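PDB 6LZH: GrgF from Penicillium sp. sh18, which catalyses the Claisen condensation that fuses two polyketide chains in the biosynthesis of gregatin A, acting as a polyketide transferase of the alpha/beta hydrolase fold. Local coordinates for the interface of chains A and B. Coordinates in Å, arbitrary orientation; residue numbers count along the deposited sequence, not the author numbering. Chains: chain A/B, GrgF.

The interface of chains A and B. Residues chain A 88-89, 92, 127, 130; chain B 158, 161, 213.
B:Tyr213 points its phenol at the imidazole of A:His92, the two side chains coming from opposite directions. The hydroxyl OH of B:Tyr213 lies 2.6 Å from NE2 of A:His92 in a bent hydrogen bond of undecided direction. The tyrosine ring stands nearly upright to the imidazole, with planes 86° apart, and its CZ lies at the imidazole edge. In B:Tyr213, CG is anti to the backbone N (chi1 175°), which carries the ring from helix 210-216 between A:Glu89 and A:Phe127. CE2 of B:Tyr213 packs 3.4 Å from CB of A:Phe127, and the two rings meet edge to face. On the other flank, CG of A:Glu89 touches CE1 of B:Tyr213 at 3.6 Å.

The imidazole is sandwiched. The methyl CE of B:Met158 sits over one face, toward the rim, and the carbonyl O of A:Ala88 lies over the centre of the opposite face. This should limit tilting of the ring.

B:Arg161 lies across A:Glu89 at about a right angle. Its NH1 forms a salt bridge of 2.8 Å to OE1 of A:Glu89, using the anti lone pair of that oxygen. OE1 lies near the guanidinium plane, at its edge, while the carboxylate plane is turned 86° against it. Water 1 links NH2 of B:Arg161 to the same OE1. A methionine in place of B:Arg161 would probably leave the A:Glu89 carboxylate without its charged mate and free to turn.

A:Arg130 borders B:Met158 and bonds through NH2 to the backbone O of A:His92, 3.0 Å away.

This patch sets helix 84-99 of one chain against helices 150-165 and 210-216 of the other, within a two-fold symmetric interface. Its centre is about 18 Å from the active-site A:Cys115. Its likely role is to hold the chains together, if the dimer is the biological form.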
# COMPACT_ATOMS: atom_id res chain seq x y z
N ALA A 88 -8.08 -5.39 -2.48
CA ALA A 88 -8.99 -5.19 -1.35
C ALA A 88 -9.91 -4.01 -1.61
O ALA A 88 -11.10 -4.06 -1.31
CB ALA A 88 -8.19 -4.95 -0.06
N GLU A 89 -9.35 -2.90 -2.14
CA GLU A 89 -10.18 -1.76 -2.49
C GLU A 89 -11.28 -2.17 -3.46
O GLU A 89 -12.43 -1.73 -3.33
CB GLU A 89 -9.33 -0.66 -3.10
CG GLU A 89 -8.59 0.20 -2.10
CD GLU A 89 -7.84 1.32 -2.81
OE1 GLU A 89 -8.48 2.27 -3.30
OE2 GLU A 89 -6.62 1.20 -2.90
N HIS A 92 -14.31 -3.59 -1.91
CA HIS A 92 -15.26 -2.57 -1.46
C HIS A 92 -16.16 -2.12 -2.62
O HIS A 92 -17.36 -1.87 -2.43
CB HIS A 92 -14.54 -1.34 -0.90
CG HIS A 92 -13.46 -1.66 0.10
ND1 HIS A 92 -13.52 -2.74 0.95
CD2 HIS A 92 -12.29 -1.02 0.37
CE1 HIS A 92 -12.44 -2.76 1.71
NE2 HIS A 92 -11.68 -1.72 1.39
N PHE A 127 -11.42 -3.23 6.72
CA PHE A 127 -11.73 -1.84 6.44
C PHE A 127 -13.21 -1.57 6.22
O PHE A 127 -13.65 -0.43 6.42
CB PHE A 127 -10.95 -1.37 5.19
CG PHE A 127 -9.46 -1.53 5.31
CD1 PHE A 127 -8.80 -1.15 6.47
CD2 PHE A 127 -8.72 -2.04 4.25
CE1 PHE A 127 -7.42 -1.29 6.59
CE2 PHE A 127 -7.34 -2.17 4.35
CZ PHE A 127 -6.69 -1.79 5.54
N ARG A 130 -19.48 -2.73 6.12
CA ARG A 130 -20.66 -3.23 5.42
C ARG A 130 -20.60 -4.73 5.21
O ARG A 130 -21.63 -5.34 4.89
CB ARG A 130 -20.81 -2.53 4.06
CG ARG A 130 -20.87 -0.99 4.17
CD ARG A 130 -20.75 -0.35 2.79
NE ARG A 130 -19.52 -0.78 2.13
CZ ARG A 130 -19.28 -0.62 0.83
NH1 ARG A 130 -20.18 -0.03 0.04
NH2 ARG A 130 -18.13 -1.06 0.32
N MET B 158 -15.57 4.31 3.19
CA MET B 158 -16.48 3.46 2.43
C MET B 158 -17.57 4.29 1.76
O MET B 158 -17.95 4.02 0.62
CB MET B 158 -17.09 2.39 3.34
CG MET B 158 -16.11 1.30 3.78
SD MET B 158 -15.17 0.57 2.42
CE MET B 158 -13.57 1.34 2.60
N ARG B 161 -16.22 6.24 -1.35
CA ARG B 161 -16.06 5.39 -2.53
C ARG B 161 -17.38 5.26 -3.27
O ARG B 161 -17.44 5.44 -4.49
CB ARG B 161 -15.57 4.00 -2.14
CG ARG B 161 -14.15 3.86 -1.72
CD ARG B 161 -13.79 2.36 -1.64
NE ARG B 161 -13.45 1.82 -2.96
CZ ARG B 161 -12.24 1.89 -3.48
NH1 ARG B 161 -11.26 2.47 -2.78
NH2 ARG B 161 -11.99 1.40 -4.68
N TYR B 213 -7.57 5.81 5.17
CA TYR B 213 -7.71 4.44 4.69
C TYR B 213 -6.37 3.87 4.22
O TYR B 213 -5.96 2.78 4.63
CB TYR B 213 -8.75 4.39 3.56
CG TYR B 213 -8.89 3.02 2.92
CD1 TYR B 213 -8.08 2.64 1.86
CD2 TYR B 213 -9.85 2.12 3.37
CE1 TYR B 213 -8.20 1.39 1.29
CE2 TYR B 213 -9.99 0.87 2.79
CZ TYR B 213 -9.16 0.51 1.76
OH TYR B 213 -9.29 -0.72 1.19
O HOH W 1 -9.40 1.92 -5.88